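Local coordinates for 75aa long hypothetical regulatory protein AsnC (Pyrococcus horikoshii, PDB 2CVI), which is of unknown function but belongs to the Lrp/AsnC ligand-binding family, self-associates and is probably a regulatory protein, at residues A[52-55]-A[56-60]. Numbering follows the deposited sequence.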
ATOM      1  N   LEU A  52     -11.349   9.973   9.507  1.00 15.48           N
ATOM      2  CA  LEU A  52     -10.607   8.737   9.263  1.00 13.71           C
ATOM      3  C   LEU A  52     -10.671   7.824  10.493  1.00 15.03           C
ATOM      4  O   LEU A  52     -10.821   6.615  10.345  1.00 15.06           O
ATOM      5  CB  LEU A  52      -9.166   9.076   8.900  1.00 14.07           C
ATOM      6  CG  LEU A  52      -8.227   7.867   8.781  1.00 12.94           C
ATOM      7  CD1 LEU A  52      -8.735   6.930   7.668  1.00 15.41           C
ATOM      8  CD2 LEU A  52      -6.782   8.357   8.554  1.00 14.86           C
ATOM      9  N   ASP A  53     -10.516   8.393  11.686  1.00 14.64           N
ATOM     10  CA  ASP A  53     -10.556   7.624  12.916  1.00 15.09           C
ATOM     11  C   ASP A  53     -11.893   6.918  13.059  1.00 15.68           C
ATOM     12  O   ASP A  53     -11.952   5.733  13.408  1.00 17.18           O
ATOM     13  CB  ASP A  53     -10.303   8.561  14.104  1.00 16.78           C
ATOM     14  CG  ASP A  53      -9.877   7.819  15.335  1.00 20.99           C
ATOM     15  OD1 ASP A  53      -9.172   6.793  15.211  1.00 24.36           O
ATOM     16  OD2 ASP A  53     -10.244   8.268  16.432  1.00 23.94           O
ATOM     17  N   GLN A  54     -12.979   7.634  12.778  1.00 16.20           N
ATOM     18  CA  GLN A  54     -14.292   7.036  12.872  1.00 18.32           C
ATOM     19  C   GLN A  54     -14.473   5.950  11.833  1.00 16.98           C
ATOM     20  O   GLN A  54     -15.099   4.929  12.117  1.00 18.30           O
ATOM     21  CB  GLN A  54     -15.370   8.112  12.766  1.00 20.05           C
ATOM     22  CG  GLN A  54     -15.284   9.025  13.964  1.00 26.99           C
ATOM     23  CD  GLN A  54     -16.341  10.103  13.977  1.00 29.73           C
ATOM     24  OE1 GLN A  54     -17.207  10.159  13.102  1.00 33.23           O
ATOM     25  NE2 GLN A  54     -16.281  10.967  14.984  1.00 30.44           N
ATOM     26  N   PHE A  55     -13.928   6.133  10.640  1.00 15.29           N
ATOM     27  CA  PHE A  55     -14.033   5.089   9.628  1.00 17.08           C
ATOM     28  C   PHE A  55     -13.344   3.815  10.112  1.00 16.34           C
ATOM     29  O   PHE A  55     -13.895   2.714   9.978  1.00 15.62           O
ATOM     30  CB  PHE A  55     -13.373   5.581   8.341  1.00 16.93           C
ATOM     31  CG  PHE A  55     -13.470   4.617   7.201  1.00 17.54           C
ATOM     32  CD1 PHE A  55     -14.583   4.641   6.368  1.00 20.31           C
ATOM     33  CD2 PHE A  55     -12.472   3.666   6.968  1.00 17.81           C
ATOM     34  CE1 PHE A  55     -14.700   3.732   5.312  1.00 19.56           C
ATOM     35  CE2 PHE A  55     -12.581   2.734   5.904  1.00 17.07           C
ATOM     36  CZ  PHE A  55     -13.702   2.783   5.082  1.00 18.18           C
ATOM     37  N   ILE A  56     -12.132   3.959  10.645  1.00 15.49           N
ATOM     38  CA  ILE A  56     -11.352   2.824  11.113  1.00 15.30           C
ATOM     39  C   ILE A  56     -11.956   2.119  12.317  1.00 16.41           C
ATOM     40  O   ILE A  56     -11.984   0.894  12.352  1.00 15.91           O
ATOM     41  CB  ILE A  56      -9.918   3.304  11.495  1.00 15.49           C
ATOM     42  CG1 ILE A  56      -9.156   3.691  10.222  1.00 17.34           C
ATOM     43  CG2 ILE A  56      -9.166   2.219  12.291  1.00 18.52           C
ATOM     44  CD1 ILE A  56      -7.814   4.331  10.487  1.00 20.90           C
ATOM     45  N   THR A  57     -12.445   2.862  13.304  1.00 18.23           N
ATOM     46  CA  THR A  57     -12.940   2.157  14.485  1.00 18.39           C
ATOM     47  C   THR A  57     -14.437   1.841  14.464  1.00 18.70           C
ATOM     48  O   THR A  57     -14.871   0.830  15.060  1.00 20.66           O
ATOM     49  CB  THR A  57     -12.548   2.913  15.757  1.00 20.48           C
ATOM     50  OG1 THR A  57     -13.319   4.104  15.809  1.00 21.74           O
ATOM     51  CG2 THR A  57     -11.033   3.282  15.760  1.00 21.66           C
ATOM     52  N   GLU A  58     -15.220   2.627  13.739  1.00 17.60           N
ATOM     53  CA  GLU A  58     -16.649   2.340  13.635  1.00 18.05           C
ATOM     54  C   GLU A  58     -17.079   1.627  12.362  1.00 19.26           C
ATOM     55  O   GLU A  58     -17.665   0.551  12.433  1.00 18.48           O
ATOM     56  CB  GLU A  58     -17.485   3.602  13.749  1.00 20.37           C
ATOM     57  CG  GLU A  58     -17.162   4.457  14.966  1.00 21.29           C
ATOM     58  CD  GLU A  58     -18.039   5.709  15.030  1.00 24.35           C
ATOM     59  OE1 GLU A  58     -17.611   6.748  15.576  1.00 23.21           O
ATOM     60  OE2 GLU A  58     -19.180   5.657  14.542  1.00 26.52           O
ATOM     61  N   LYS A  59     -16.804   2.227  11.208  1.00 18.83           N
ATOM     62  CA  LYS A  59     -17.250   1.615   9.955  1.00 18.47           C
ATOM     63  C   LYS A  59     -16.661   0.237   9.714  1.00 18.40           C
ATOM     64  O   LYS A  59     -17.371  -0.670   9.305  1.00 18.96           O
ATOM     65  CB  LYS A  59     -16.936   2.533   8.778  1.00 21.50           C
ATOM     66  CG  LYS A  59     -17.743   2.203   7.528  1.00 25.07           C
ATOM     67  CD  LYS A  59     -18.127   3.498   6.819  1.00 27.98           C
ATOM     68  CE  LYS A  59     -19.115   3.301   5.693  1.00 30.99           C
ATOM     69  NZ  LYS A  59     -19.264   4.578   4.899  1.00 31.89           N
ATOM     70  N   ILE A  60     -15.366   0.066   9.959  1.00 16.93           N
ATOM     71  CA  ILE A  60     -14.751  -1.236   9.742  1.00 17.77           C
ATOM     72  C   ILE A  60     -15.339  -2.303  10.665  1.00 18.24           C
ATOM     73  O   ILE A  60     -15.422  -3.471  10.273  1.00 17.90           O
ATOM     74  CB  ILE A  60     -13.218  -1.174   9.904  1.00 17.56           C
ATOM     75  CG1 ILE A  60     -12.636  -0.320   8.773  1.00 18.10           C
ATOM     76  CG2 ILE A  60     -12.612  -2.595   9.873  1.00 16.38           C
ATOM     77  CD1 ILE A  60     -13.045  -0.738   7.374  1.00 20.30           C
TER
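Phe55 and Ile60 meet on the inner side of helix 49-59, five residues apart. CD1 of Ile60 lies 3.8 Å from CE2 of Phe55. The aliphatic part of Lys59 lies on the same side of the ring plane, obliquely by CD1 and CE1, with its CD 3.8 Å from Phe55 CE1. Phe55 has CG anti to its own N (chi1 -177°), which turns the ring down from the helix towards Ile6 and Val44 of the sheet. The Lys59 chain is bent, and its NZ makes a long, weak ion pair with Glu27. One turn earlier, CD1 of Leu52 touches CD1 of Ile56 at 3.9 Å.

The outer side is polar. Asp53 O accepts two bonds from Thr57, one from N at 2.9 Å and one from OG1 at 3.2 Å. The hydroxyl comes from above the carbonyl plane, placed there by a chi1 of 71°. The Gln54 and Glu58 side chains extend side by side, and CG of Gln54 lies 3.6 Å from OE1 of Glu58.

Around residues 56-59 the backbone widens into a pi-type turn. Gln54 O accepts from Glu58 N and, weakly, from Lys59 N, and Ile60 N donates to Phe55 O at 3.0 Å, an i to i+5 bond. The helix is thus amphipathic: its apolar side packs on the antiparallel sheet of this dimeric alpha-beta barrel family fold, while threonine adds a second donor to a main-chain carbonyl on the outer side.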